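Local coordinates for protein octenoyl-CoA reductase/carboxylase (PDB 4A0S) that probably catalyses the NADPH-dependent reductive carboxylation of 2-octenoyl-CoA, an unusual carbon fixation that supplies an extender unit for cinnabaramide polyketide biosynthesis, at residues 238-242 / 261-266. Residue numbers count along the deposited sequence, not the author numbering.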
ATOM      1  N   ILE A 238     -21.681  -6.414   6.139  1.00 17.32           N
ATOM      2  CA  ILE A 238     -21.690  -7.361   7.260  1.00 17.60           C
ATOM      3  C   ILE A 238     -21.022  -8.679   6.887  1.00 17.53           C
ATOM      4  O   ILE A 238     -20.223  -9.222   7.645  1.00 17.65           O
ATOM      5  CB  ILE A 238     -23.132  -7.645   7.750  1.00 17.90           C
ATOM      6  CG1 ILE A 238     -23.656  -6.447   8.528  1.00 18.10           C
ATOM      7  CG2 ILE A 238     -23.183  -8.937   8.593  1.00 18.19           C
ATOM      8  CD1 ILE A 238     -25.175  -6.381   8.583  1.00 18.34           C
ATOM      9  N   GLN A 239     -21.356  -9.189   5.712  1.00 17.36           N
ATOM     10  CA  GLN A 239     -20.858 -10.483   5.301  1.00 17.35           C
ATOM     11  C   GLN A 239     -19.377 -10.453   4.997  1.00 17.15           C
ATOM     12  O   GLN A 239     -18.648 -11.373   5.373  1.00 17.27           O
ATOM     13  CB  GLN A 239     -21.633 -10.967   4.105  1.00 17.26           C
ATOM     14  CG  GLN A 239     -23.077 -11.217   4.431  1.00 17.52           C
ATOM     15  CD  GLN A 239     -23.713 -11.976   3.330  1.00 17.50           C
ATOM     16  OE1 GLN A 239     -23.384 -13.139   3.107  1.00 17.59           O
ATOM     17  NE2 GLN A 239     -24.556 -11.307   2.568  1.00 17.41           N
ATOM     18  N   PHE A 240     -18.930  -9.399   4.331  1.00 16.89           N
ATOM     19  CA  PHE A 240     -17.511  -9.254   4.055  1.00 16.73           C
ATOM     20  C   PHE A 240     -16.726  -9.089   5.354  1.00 16.91           C
ATOM     21  O   PHE A 240     -15.642  -9.652   5.492  1.00 16.93           O
ATOM     22  CB  PHE A 240     -17.250  -8.083   3.136  1.00 16.47           C
ATOM     23  CG  PHE A 240     -17.800  -8.278   1.771  1.00 16.31           C
ATOM     24  CD1 PHE A 240     -17.622  -9.487   1.101  1.00 16.30           C
ATOM     25  CD2 PHE A 240     -18.512  -7.267   1.152  1.00 16.20           C
ATOM     26  CE1 PHE A 240     -18.153  -9.672  -0.190  1.00 16.18           C
ATOM     27  CE2 PHE A 240     -19.040  -7.451  -0.118  1.00 16.07           C
ATOM     28  CZ  PHE A 240     -18.847  -8.646  -0.787  1.00 16.06           C
ATOM     29  N   VAL A 241     -17.286  -8.350   6.300  1.00 17.07           N
ATOM     30  CA  VAL A 241     -16.616  -8.161   7.582  1.00 17.28           C
ATOM     31  C   VAL A 241     -16.495  -9.516   8.274  1.00 17.53           C
ATOM     32  O   VAL A 241     -15.399  -9.966   8.650  1.00 17.78           O
ATOM     33  CB  VAL A 241     -17.333  -7.130   8.454  1.00 17.45           C
ATOM     34  CG1 VAL A 241     -16.657  -7.054   9.838  1.00 17.73           C
ATOM     35  CG2 VAL A 241     -17.294  -5.751   7.775  1.00 17.25           C
ATOM     36  N   LYS A 242     -17.615 -10.203   8.385  1.00 17.71           N
ATOM     37  CA  LYS A 242     -17.633 -11.490   9.055  1.00 18.15           C
ATOM     38  C   LYS A 242     -16.729 -12.464   8.323  1.00 17.90           C
ATOM     39  O   LYS A 242     -15.854 -13.064   8.929  1.00 18.07           O
ATOM     40  CB  LYS A 242     -19.049 -12.025   9.126  1.00 18.23           C
ATOM     41  CG  LYS A 242     -19.894 -11.305  10.166  1.00 20.34           C
ATOM     42  CD  LYS A 242     -21.296 -11.894  10.251  1.00 21.70           C
ATOM     43  CE  LYS A 242     -21.238 -13.363  10.719  1.00 25.84           C
ATOM     44  NZ  LYS A 242     -20.694 -13.508  12.128  1.00 25.62           N
ATOM     45  N   VAL A 261     -30.020  -7.592  10.407  1.00 21.63           N
ATOM     46  CA  VAL A 261     -28.559  -7.725  10.539  1.00 21.42           C
ATOM     47  C   VAL A 261     -28.175  -8.924  11.414  1.00 21.76           C
ATOM     48  O   VAL A 261     -27.126  -9.529  11.214  1.00 21.71           O
ATOM     49  CB  VAL A 261     -27.860  -6.440  11.059  1.00 21.62           C
ATOM     50  CG1 VAL A 261     -28.106  -5.262  10.132  1.00 21.53           C
ATOM     51  CG2 VAL A 261     -28.307  -6.096  12.475  1.00 21.32           C
ATOM     52  N   ARG A 262     -29.020  -9.285  12.372  1.00 22.13           N
ATOM     53  CA  ARG A 262     -28.709 -10.462  13.176  0.70 22.30           C
ATOM     54  C   ARG A 262     -28.835 -11.703  12.322  1.00 22.50           C
ATOM     55  O   ARG A 262     -28.047 -12.628  12.452  1.00 22.41           O
ATOM     56  CB  ARG A 262     -29.608 -10.545  14.400  0.70 22.82           C
ATOM     57  CG  ARG A 262     -29.318  -9.468  15.370  0.70 22.11           C
ATOM     58  CD  ARG A 262     -30.058  -9.664  16.661  0.70 21.82           C
ATOM     59  NE  ARG A 262     -29.548  -8.697  17.611  0.70 21.96           N
ATOM     60  CZ  ARG A 262     -28.432  -8.861  18.312  0.70 22.53           C
ATOM     61  NH1 ARG A 262     -27.720  -9.971  18.186  0.70 21.98           N
ATOM     62  NH2 ARG A 262     -28.026  -7.905  19.140  0.70 23.17           N
ATOM     63  N   ALA A 263     -29.814 -11.701  11.413  1.00 22.68           N
ATOM     64  CA  ALA A 263     -30.025 -12.825  10.500  1.00 23.10           C
ATOM     65  C   ALA A 263     -28.839 -13.018   9.560  1.00 22.96           C
ATOM     66  O   ALA A 263     -28.616 -14.117   9.040  1.00 23.10           O
ATOM     67  CB  ALA A 263     -31.319 -12.631   9.706  1.00 23.08           C
ATOM     68  N   LEU A 264     -28.085 -11.939   9.340  1.00 22.88           N
ATOM     69  CA  LEU A 264     -26.825 -11.996   8.610  1.00 22.64           C
ATOM     70  C   LEU A 264     -25.645 -12.332   9.527  1.00 23.05           C
ATOM     71  O   LEU A 264     -24.490 -12.354   9.092  1.00 23.49           O
ATOM     72  CB  LEU A 264     -26.571 -10.659   7.917  1.00 21.97           C
ATOM     73  CG  LEU A 264     -27.631 -10.215   6.907  1.00 21.97           C
ATOM     74  CD1 LEU A 264     -27.413  -8.750   6.570  1.00 21.42           C
ATOM     75  CD2 LEU A 264     -27.584 -11.040   5.656  1.00 20.18           C
ATOM     76  N   GLY A 265     -25.921 -12.586  10.797  1.00 23.59           N
ATOM     77  CA  GLY A 265     -24.864 -12.981  11.712  1.00 24.00           C
ATOM     78  C   GLY A 265     -24.087 -11.821  12.296  1.00 24.05           C
ATOM     79  O   GLY A 265     -23.012 -12.015  12.893  1.00 24.29           O
ATOM     80  N   CYS A 266     -24.617 -10.610  12.133  1.00 23.74           N
ATOM     81  CA  CYS A 266     -24.094  -9.479  12.878  1.00 23.40           C
ATOM     82  C   CYS A 266     -24.765  -9.439  14.236  1.00 24.43           C
ATOM     83  O   CYS A 266     -25.913  -8.979  14.348  1.00 24.48           O
ATOM     84  CB  CYS A 266     -24.390  -8.182  12.153  1.00 23.12           C
ATOM     85  SG  CYS A 266     -23.503  -6.832  12.898  1.00 22.48           S
TER
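How one helix can pack against the capped C-terminal end of another is well illustrated here, where helix 232-243 meets the last turn of helix 255-263 and the loop that follows. Ile238 gives up more surface than any other residue. Its CA-to-CB bond points toward the partner segment; CD1 lies 3.5 Å from Val261 CG1 and 3.8 Å from Leu264 CD1, and CG2 lies 3.8 Å from Cys266 CB. Leu264 answers from the other side, completing a small apolar core with these residues; its CD2 also comes within 4.3 Å of Gln239 NE2, an amide hydrogen-bonded to the carbonyl of Val381.

One turn further along, Lys242 lays its aliphatic chain over the helix terminus, with CD 3.4 Å from Leu264 O, and curls so that NZ donates a hydrogen bond to Gly265 O at 2.9 Å. The terminus itself is a Schellman motif: Gly265 adopts positive phi, and Cys266 N and Gly265 N bond back to Val261 O (2.9 Å) and Arg262 O (2.7 Å). Glycine suits the position doubly, because a CB would jam against the preceding carbonyl and clash with Lys242 CE.

Beneath this layer run strands 223-226 and 247-252, touched by Ile238 on Ile226 and by Val261 and Cys266 on Ala250. Two consecutive helices packed side by side on a parallel sheet, connected through strand 247-252, are the hallmark of the beta-alpha-beta-alpha-beta unit of a Rossmann fold, here the NADP-binding domain of a zinc-type dehydrogenase relative.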